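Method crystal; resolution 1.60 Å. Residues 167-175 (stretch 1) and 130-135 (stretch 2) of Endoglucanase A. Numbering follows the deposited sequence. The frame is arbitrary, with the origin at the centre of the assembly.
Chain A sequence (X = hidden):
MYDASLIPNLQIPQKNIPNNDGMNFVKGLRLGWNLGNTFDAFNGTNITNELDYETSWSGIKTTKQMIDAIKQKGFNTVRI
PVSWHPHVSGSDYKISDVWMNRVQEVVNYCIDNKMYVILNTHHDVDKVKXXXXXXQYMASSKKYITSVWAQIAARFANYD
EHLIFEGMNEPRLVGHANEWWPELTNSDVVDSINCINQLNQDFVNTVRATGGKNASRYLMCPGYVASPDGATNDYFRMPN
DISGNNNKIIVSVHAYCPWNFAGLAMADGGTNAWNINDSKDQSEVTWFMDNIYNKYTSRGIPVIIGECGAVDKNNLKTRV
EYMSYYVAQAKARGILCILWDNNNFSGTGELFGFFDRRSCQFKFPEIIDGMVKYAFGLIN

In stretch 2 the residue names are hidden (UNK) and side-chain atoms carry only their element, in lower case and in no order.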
# COMPACT_ATOMS: atom_id res chain seq x y z
N GLY A 167 -0.02 -10.07 -0.37
CA GLY A 167 -0.13 -10.95 -1.53
C GLY A 167 -0.23 -10.32 -2.90
O GLY A 167 0.52 -10.70 -3.81
N MET A 168 -1.18 -9.41 -3.07
CA MET A 168 -1.41 -8.72 -4.34
C MET A 168 -1.62 -7.23 -4.07
O MET A 168 -2.01 -6.84 -2.97
CB MET A 168 -2.65 -9.27 -5.05
CG MET A 168 -2.52 -10.73 -5.45
SD MET A 168 -4.06 -11.43 -6.11
CE MET A 168 -4.93 -11.75 -4.57
N ASN A 169 -1.40 -6.42 -5.10
CA ASN A 169 -1.55 -4.97 -4.99
C ASN A 169 -2.97 -4.49 -5.32
O ASN A 169 -3.78 -4.25 -4.42
CB ASN A 169 -0.51 -4.29 -5.89
CG ASN A 169 -0.64 -2.78 -5.89
OD1 ASN A 169 -0.69 -2.15 -4.84
ND2 ASN A 169 -0.69 -2.18 -7.08
N GLU A 170 -3.26 -4.32 -6.60
CA GLU A 170 -4.58 -3.88 -7.06
C GLU A 170 -5.10 -4.86 -8.12
O GLU A 170 -5.26 -4.50 -9.28
CB GLU A 170 -4.51 -2.45 -7.62
CG GLU A 170 -4.19 -1.39 -6.57
CD GLU A 170 -4.14 0.03 -7.12
OE1 GLU A 170 -4.16 0.23 -8.35
OE2 GLU A 170 -4.07 0.98 -6.31
N PRO A 171 -5.39 -6.11 -7.72
CA PRO A 171 -5.89 -7.11 -8.68
C PRO A 171 -7.16 -6.58 -9.35
O PRO A 171 -8.08 -6.11 -8.67
CB PRO A 171 -6.13 -8.34 -7.80
CG PRO A 171 -6.46 -7.74 -6.46
CD PRO A 171 -5.49 -6.60 -6.33
N ARG A 172 -7.20 -6.63 -10.67
CA ARG A 172 -8.33 -6.09 -11.40
C ARG A 172 -8.34 -6.61 -12.83
O ARG A 172 -7.40 -7.27 -13.27
CB ARG A 172 -8.20 -4.56 -11.44
CG ARG A 172 -6.96 -4.09 -12.22
CD ARG A 172 -6.61 -2.64 -11.94
NE ARG A 172 -5.53 -2.15 -12.79
CZ ARG A 172 -4.24 -2.41 -12.60
NH1 ARG A 172 -3.83 -3.15 -11.58
NH2 ARG A 172 -3.34 -1.92 -13.45
N LEU A 173 -9.40 -6.28 -13.57
CA LEU A 173 -9.52 -6.69 -14.97
C LEU A 173 -8.89 -5.61 -15.86
O LEU A 173 -9.58 -4.72 -16.35
CB LEU A 173 -10.99 -6.90 -15.35
CG LEU A 173 -11.70 -8.05 -14.63
CD1 LEU A 173 -13.18 -8.03 -14.97
CD2 LEU A 173 -11.07 -9.38 -15.01
N VAL A 174 -7.58 -5.69 -16.06
CA VAL A 174 -6.87 -4.72 -16.88
C VAL A 174 -7.46 -4.71 -18.29
O VAL A 174 -7.67 -5.76 -18.90
CB VAL A 174 -5.36 -5.04 -16.97
CG1 VAL A 174 -4.64 -3.99 -17.78
CG2 VAL A 174 -4.75 -5.12 -15.58
N GLY A 175 -7.75 -3.52 -18.79
CA GLY A 175 -8.32 -3.40 -20.12
C GLY A 175 -9.83 -3.36 -20.14
O GLY A 175 -10.43 -2.78 -21.04
N UNK A 130 2.28 -12.95 -15.58
CA UNK A 130 1.90 -12.98 -14.18
C UNK A 130 0.55 -13.63 -13.95
O UNK A 130 0.31 -14.74 -14.42
N UNK A 131 -0.33 -12.94 -13.22
CA UNK A 131 -1.66 -13.47 -12.94
C UNK A 131 -2.71 -12.52 -13.53
O UNK A 131 -2.39 -11.39 -13.89
c UNK A 131 -1.88 -13.65 -11.42
c UNK A 131 -1.01 -10.51 -9.41
c UNK A 131 -2.02 -12.37 -10.61
c UNK A 131 -0.89 -11.70 -10.12
c UNK A 131 -3.27 -11.80 -10.37
o UNK A 131 -2.39 -8.77 -8.51
c UNK A 131 -3.40 -10.61 -9.66
c UNK A 131 -2.26 -9.97 -9.19
N UNK A 132 -3.93 -13.01 -13.69
CA UNK A 132 -5.03 -12.20 -14.21
C UNK A 132 -6.26 -12.81 -13.54
O UNK A 132 -6.55 -13.99 -13.71
c UNK A 132 -7.37 -11.50 -16.58
c UNK A 132 -5.14 -12.30 -15.74
c UNK A 132 -8.21 -10.51 -17.12
c UNK A 132 -6.34 -8.99 -17.19
c UNK A 132 -5.52 -9.99 -16.66
c UNK A 132 -6.03 -11.25 -16.35
c UNK A 132 -7.69 -9.26 -17.42
N UNK A 133 -6.96 -12.00 -12.73
CA UNK A 133 -8.16 -12.42 -11.99
C UNK A 133 -9.45 -12.68 -12.75
O UNK A 133 -10.41 -11.92 -12.64
c UNK A 133 -6.67 -10.58 -12.47
c UNK A 133 -7.92 -10.10 -11.75
c UNK A 133 -8.32 -11.30 -10.96
N UNK A 134 -9.47 -13.75 -13.54
CA UNK A 134 -10.66 -14.16 -14.28
C UNK A 134 -10.56 -15.68 -14.40
O UNK A 134 -9.46 -16.23 -14.38
o UNK A 134 -9.87 -14.05 -16.60
c UNK A 134 -10.76 -13.48 -15.66
N UNK A 135 -11.70 -16.35 -14.47
CA UNK A 135 -11.73 -17.81 -14.54
C UNK A 135 -10.89 -18.46 -15.64
O UNK A 135 -10.25 -19.48 -15.40
c UNK A 135 -13.17 -18.31 -14.62
o UNK A 135 -13.83 -18.10 -13.38
O HOH W 1 -0.03 -7.68 -7.58

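Position 130 has backbone atoms and nothing beyond CA. No side chain is modelled, and nothing of stretch 1 lies near. This is Gly130.

Position 131 has eight side-chain atoms, seven carbons and one oxygen. One carbon leads to a ring of six carbons, and the oxygen sits on the far side of that ring. The CA-to-CB bond points toward stretch 1. The oxygen lies 3.5 Å from CB of Met168 and 3.8 Å from CB of Pro171. A six-carbon ring with an oxygen at its tip is a phenol, so this is Tyr131. Its OH is 2.8 Å from the O of water 1. That same water O accepts a hydrogen bond from N of Asn169 at 3.1 Å. SD of Met168 is 4.2 Å from the centroid of the Tyr131 ring and approaches it obliquely. CB of Pro171 lies at the ring edge, 4.0 Å from CE2 of Tyr131.

Position 132 has seven side-chain carbons: one, then a ring of six. There is no oxygen. CA to CB runs sideways, but the ring comes nearer to stretch 1. One ring carbon is 3.7 Å from CD2 of Leu173 and another is 3.7 Å from N of Val174. The bare ring identifies Phe132. The two carbons are CE2 and CE1, respectively. CE1 of Phe132 is also 4.1 Å from CB of Val174.

Position 133 has three side-chain carbons that close a ring onto the backbone N. The middle carbon is 3.3 Å from O of Arg172. Only proline closes such a ring, so this is Pro133, and the middle carbon is CG. O of Pro133 lies 3.5 Å from CD2 of Leu173.

Position 134 has one carbon and then one oxygen, unbranched. The carbon, CB, is 4.2 Å from CD2 of Leu173. This is Ser134. Its N donates a hydrogen bond to O of Phe132 at 2.9 Å, within the stretch.

Position 135 again has one carbon and one oxygen. Its side chain does not reach stretch 1. This is Ser135.

The contact works mainly by packing. No direct hydrogen bond crosses between the stretches. Tyr131 fits against Met168 and Pro171, and water 1 links its hydroxyl to the backbone of Asn169. Phe132 packs against Leu173 and Val174. Pro133 meets the carbonyl of Arg172. The Arg172 side chain starts away from stretch 2, and its NH1 donates to O of Glu170 at 3.0 Å. The backbone of Arg172, rather than its side chain, therefore makes the close approach.

Stretch 2 (130-135) GYFPSS
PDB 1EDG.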